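PDB 5DS0: peptidase M42 from Thaumarchaeota archaeon SCGC AB-539-E09, which probably acts as a metal-dependent aminopeptidase of the M42 (TET) family, removing residues from the N-termini of peptides within a twelve-subunit assembly. Local coordinates for residues K107-P119 with I130-A142. Numbering follows the deposited sequence.
Sequences KGMVHGIIASKPP and IVEARDMFIDIGA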
loop_
_atom_site.group_PDB
_atom_site.type_symbol
_atom_site.label_atom_id
_atom_site.label_comp_id
_atom_site.label_asym_id
_atom_site.label_seq_id
_atom_site.Cartn_x
_atom_site.Cartn_y
_atom_site.Cartn_z
ATOM N N LYS C 107 17.069 47.342 11.922
ATOM C CA LYS C 107 16.767 47.911 13.242
ATOM C C LYS C 107 17.354 47.134 14.417
ATOM O O LYS C 107 17.156 47.530 15.561
ATOM C CB LYS C 107 15.257 48.016 13.431
ATOM C CG LYS C 107 14.601 48.937 12.418
ATOM C CD LYS C 107 13.188 49.304 12.832
ATOM C CE LYS C 107 12.572 50.250 11.816
ATOM N NZ LYS C 107 11.108 50.445 12.022
ATOM N N GLY C 108 18.064 46.040 14.146
ATOM C CA GLY C 108 18.667 45.225 15.201
ATOM C C GLY C 108 18.114 43.814 15.282
ATOM O O GLY C 108 17.412 43.351 14.389
HETATM N N MSE C 109 18.416 43.139 16.385
HETATM C CA MSE C 109 18.024 41.745 16.590
HETATM C C MSE C 109 16.564 41.631 16.899
HETATM O O MSE C 109 16.041 42.318 17.757
HETATM C CB MSE C 109 18.795 41.122 17.750
HETATM C CG MSE C 109 20.302 41.067 17.517
HETATM SE SE MSE C 109 20.805 40.026 15.902
HETATM C CE MSE C 109 22.717 40.494 15.842
ATOM N N VAL C 110 15.891 40.735 16.198
ATOM C CA VAL C 110 14.484 40.452 16.439
ATOM C C VAL C 110 14.300 38.971 16.753
ATOM O O VAL C 110 14.670 38.117 15.961
ATOM C CB VAL C 110 13.648 40.790 15.203
ATOM C CG1 VAL C 110 12.187 40.393 15.412
ATOM C CG2 VAL C 110 13.771 42.273 14.875
ATOM N N HIS C 111 13.709 38.679 17.904
ATOM C CA HIS C 111 13.560 37.302 18.342
ATOM C C HIS C 111 12.296 36.685 17.815
ATOM O O HIS C 111 11.305 37.368 17.597
ATOM C CB HIS C 111 13.568 37.232 19.857
ATOM C CG HIS C 111 14.859 37.665 20.444
ATOM N ND1 HIS C 111 15.949 36.831 20.529
ATOM C CD2 HIS C 111 15.262 38.860 20.926
ATOM C CE1 HIS C 111 16.963 37.483 21.067
ATOM N NE2 HIS C 111 16.571 38.716 21.319
ATOM N N GLY C 112 12.348 35.374 17.626
ATOM C CA GLY C 112 11.211 34.613 17.150
ATOM C C GLY C 112 11.310 33.126 17.454
ATOM O O GLY C 112 12.291 32.652 18.045
ATOM N N ILE C 113 10.274 32.404 17.049
ATOM C CA ILE C 113 10.134 31.001 17.344
ATOM C C ILE C 113 9.750 30.278 16.077
ATOM O O ILE C 113 8.851 30.710 15.378
ATOM C CB ILE C 113 9.005 30.773 18.340
ATOM C CG1 ILE C 113 9.263 31.535 19.631
ATOM C CG2 ILE C 113 8.874 29.295 18.664
ATOM C CD1 ILE C 113 8.032 31.664 20.501
ATOM N N ILE C 114 10.404 29.155 15.794
ATOM C CA ILE C 114 10.022 28.344 14.645
ATOM C C ILE C 114 8.720 27.622 14.975
ATOM O O ILE C 114 8.595 26.982 16.030
ATOM C CB ILE C 114 11.106 27.336 14.277
ATOM C CG1 ILE C 114 12.391 28.070 13.894
ATOM C CG2 ILE C 114 10.648 26.482 13.113
ATOM C CD1 ILE C 114 13.571 27.159 13.596
ATOM N N ALA C 115 7.739 27.753 14.095
ATOM C CA ALA C 115 6.401 27.230 14.362
ATOM C C ALA C 115 5.776 26.615 13.137
ATOM O O ALA C 115 6.250 26.806 12.014
ATOM C CB ALA C 115 5.505 28.336 14.881
ATOM N N SER C 116 4.717 25.851 13.371
ATOM C CA SER C 116 3.910 25.303 12.287
ATOM C C SER C 116 2.451 25.393 12.669
ATOM O O SER C 116 2.114 25.853 13.757
ATOM C CB SER C 116 4.274 23.846 12.023
ATOM O OG SER C 116 3.817 23.012 13.069
ATOM N N LYS C 117 1.585 24.946 11.773
ATOM C CA LYS C 117 0.195 24.730 12.140
ATOM C C LYS C 117 0.146 23.688 13.249
ATOM O O LYS C 117 0.813 22.656 13.140
ATOM C CB LYS C 117 -0.621 24.242 10.945
ATOM C CG LYS C 117 -1.134 25.366 10.063
ATOM C CD LYS C 117 -1.901 24.816 8.866
ATOM C CE LYS C 117 -0.962 24.360 7.750
ATOM N NZ LYS C 117 -1.725 23.782 6.616
ATOM N N PRO C 118 -0.636 23.954 14.317
ATOM C CA PRO C 118 -0.784 23.004 15.427
ATOM C C PRO C 118 -1.532 21.776 14.962
ATOM O O PRO C 118 -2.452 21.919 14.176
ATOM C CB PRO C 118 -1.621 23.762 16.465
ATOM C CG PRO C 118 -1.930 25.106 15.894
ATOM C CD PRO C 118 -1.522 25.126 14.456
ATOM N N PRO C 119 -1.155 20.582 15.450
ATOM C CA PRO C 119 -1.733 19.334 14.929
ATOM C C PRO C 119 -3.252 19.138 15.151
ATOM O O PRO C 119 -3.890 18.449 14.343
ATOM C CB PRO C 119 -0.924 18.234 15.640
ATOM C CG PRO C 119 -0.382 18.881 16.862
ATOM C CD PRO C 119 -0.198 20.341 16.544
ATOM N N ILE C 130 5.421 13.898 9.344
ATOM C CA ILE C 130 6.495 14.826 9.707
ATOM C C ILE C 130 6.184 16.182 9.126
ATOM O O ILE C 130 5.681 16.261 8.012
ATOM C CB ILE C 130 7.847 14.302 9.197
ATOM C CG1 ILE C 130 9.117 14.828 9.876
ATOM C CG2 ILE C 130 8.006 14.526 7.712
ATOM C CD1 ILE C 130 10.289 13.913 9.511
ATOM N N VAL C 131 6.438 17.236 9.883
ATOM C CA VAL C 131 6.294 18.581 9.354
ATOM C C VAL C 131 7.574 18.955 8.602
ATOM O O VAL C 131 8.664 18.953 9.181
ATOM C CB VAL C 131 6.024 19.603 10.466
ATOM C CG1 VAL C 131 5.852 20.999 9.882
ATOM C CG2 VAL C 131 4.791 19.210 11.259
ATOM N N GLU C 132 7.436 19.242 7.310
ATOM C CA GLU C 132 8.577 19.625 6.497
ATOM C C GLU C 132 8.908 21.093 6.761
ATOM O O GLU C 132 8.035 21.877 7.100
ATOM C CB GLU C 132 8.288 19.429 4.999
ATOM C CG GLU C 132 7.974 18.006 4.521
ATOM C CD GLU C 132 9.123 16.996 4.679
ATOM O OE1 GLU C 132 10.261 17.399 5.021
ATOM O OE2 GLU C 132 8.883 15.777 4.452
ATOM N N ALA C 133 10.170 21.458 6.575
ATOM C CA ALA C 133 10.620 22.817 6.804
ATOM C C ALA C 133 9.940 23.837 5.881
ATOM O O ALA C 133 9.736 24.981 6.261
ATOM C CB ALA C 133 12.130 22.889 6.658
ATOM N N ARG C 134 9.618 23.423 4.663
ATOM C CA ARG C 134 8.855 24.271 3.727
ATOM C C ARG C 134 7.516 24.755 4.312
ATOM O O ARG C 134 7.050 25.831 3.952
ATOM C CB ARG C 134 8.625 23.549 2.383
ATOM C CG ARG C 134 7.978 22.168 2.509
ATOM C CD ARG C 134 7.770 21.453 1.189
ATOM N NE ARG C 134 6.873 22.247 0.355
ATOM C CZ ARG C 134 7.234 22.881 -0.764
ATOM N NH1 ARG C 134 6.322 23.586 -1.420
ATOM N NH2 ARG C 134 8.483 22.804 -1.253
ATOM N N ASP C 135 6.921 23.979 5.219
ATOM C CA ASP C 135 5.639 24.335 5.858
ATOM C C ASP C 135 5.783 24.963 7.237
ATOM O O ASP C 135 4.795 25.068 7.969
ATOM C CB ASP C 135 4.746 23.099 6.010
ATOM C CG ASP C 135 4.506 22.379 4.690
ATOM O OD1 ASP C 135 4.350 23.055 3.647
ATOM O OD2 ASP C 135 4.485 21.127 4.704
HETATM N N MSE C 136 7.000 25.362 7.606
HETATM C CA MSE C 136 7.221 26.018 8.891
HETATM C C MSE C 136 7.330 27.496 8.671
HETATM O O MSE C 136 7.437 27.953 7.538
HETATM C CB MSE C 136 8.508 25.521 9.524
HETATM C CG MSE C 136 8.406 24.063 9.924
HETATM SE SE MSE C 136 10.101 23.480 10.762
HETATM C CE MSE C 136 9.738 21.545 10.687
ATOM N N PHE C 137 7.276 28.263 9.753
ATOM C CA PHE C 137 7.561 29.688 9.690
ATOM C C PHE C 137 8.040 30.156 11.031
ATOM O O PHE C 137 8.095 29.393 11.980
ATOM C CB PHE C 137 6.335 30.493 9.257
ATOM C CG PHE C 137 5.085 29.878 9.664
ATOM C CD1 PHE C 137 4.700 29.944 10.987
ATOM C CD2 PHE C 137 4.315 29.171 8.741
ATOM C CE1 PHE C 137 3.541 29.326 11.412
ATOM C CE2 PHE C 137 3.156 28.532 9.148
ATOM C CZ PHE C 137 2.765 28.613 10.493
ATOM N N ILE C 138 8.385 31.430 11.100
ATOM C CA ILE C 138 8.912 32.016 12.295
ATOM C C ILE C 138 7.901 33.006 12.806
ATOM O O ILE C 138 7.431 33.881 12.074
ATOM C CB ILE C 138 10.269 32.672 12.008
ATOM C CG1 ILE C 138 11.297 31.569 11.766
ATOM C CG2 ILE C 138 10.729 33.540 13.161
ATOM C CD1 ILE C 138 12.439 32.007 10.900
ATOM N N ASP C 139 7.595 32.858 14.085
ATOM C CA ASP C 139 6.667 33.711 14.783
ATOM C C ASP C 139 7.486 34.689 15.574
ATOM O O ASP C 139 8.267 34.288 16.433
ATOM C CB ASP C 139 5.814 32.867 15.722
ATOM C CG ASP C 139 4.740 33.666 16.422
ATOM O OD1 ASP C 139 4.737 34.915 16.330
ATOM O OD2 ASP C 139 3.877 33.041 17.068
ATOM N N ILE C 140 7.293 35.976 15.305
ATOM C CA ILE C 140 8.026 37.023 16.023
ATOM C C ILE C 140 7.105 37.850 16.923
ATOM O O ILE C 140 7.490 38.927 17.380
ATOM C CB ILE C 140 8.797 37.948 15.063
ATOM C CG1 ILE C 140 7.838 38.619 14.077
ATOM C CG2 ILE C 140 9.841 37.156 14.307
ATOM C CD1 ILE C 140 8.430 39.805 13.350
ATOM N N GLY C 141 5.912 37.330 17.195
ATOM C CA GLY C 141 4.975 37.973 18.108
ATOM C C GLY C 141 4.177 39.068 17.442
ATOM O O GLY C 141 3.535 39.878 18.119
ATOM N N ALA C 142 4.191 39.075 16.114
ATOM C CA ALA C 142 3.481 40.100 15.366
ATOM C C ALA C 142 2.060 39.639 15.108
ATOM O O ALA C 142 1.786 38.442 15.110
ATOM C CB ALA C 142 4.196 40.389 14.062
#
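Ala115 and Phe137 face each other as a hydrogen-bonded antiparallel pair: Ala115 N donates to Phe137 O at 2.7 Å, and Phe137 N donates back to Ala115 O. Ile113 and Asp139 form the next such pair, again with two bonds; that from Asp139 N to Ile113 O is nearly straight, 175° at the hydrogen. Between them lies the non-hydrogen-bonded pair Ile114 and Ile138, whose branched side chains suit the sheet's apolar face: their CG1 atoms approach to 4.2 Å, while chi1 of -61° turns Ile114 CG2 to the side opposite its backbone N, 3.9 Å from Met136 SE (selenomethionine). Phe85 of strand 82-88 packs against Met136 and Ile138 on the same side.

These central strands belong to the six-stranded antiparallel barrel that stands apart from the metal-binding domain, as in other M42 peptidases; strand 137-139 runs between 82-88 and 108-115. On the other face, the short CB of Ala115 fits where Phe137 CE1 and His323 of a second subunit both pack on this residue. Ala115 O lies over one face of the Phe137 ring, 3.6 Å from CD1, and Tyr82 meets the ring as well. Asp139, also on this face, bends its own chain into an Asx turn, OD1 accepting from Gly141 N; Gly141 takes a positive phi (82°), which a residue without a side chain adopts easily. The same carboxylate bonds Arg322 and His323 of that second subunit, which probably favours its charged form.

Glycine fits the close passage at Gly112, where Ile140 CG2 packs 4.1 Å from Gly112 CA and Ile138 CG2 lies nearby. Ser116 is also closely packed, its C 3.9 Å from Phe137 CZ and its CB 3.9 Å from Val131 CG1. Contact thins at Lys117, whose NZ stays 6.8 Å from OD1 of the exposed Asp135, too far for a salt bridge.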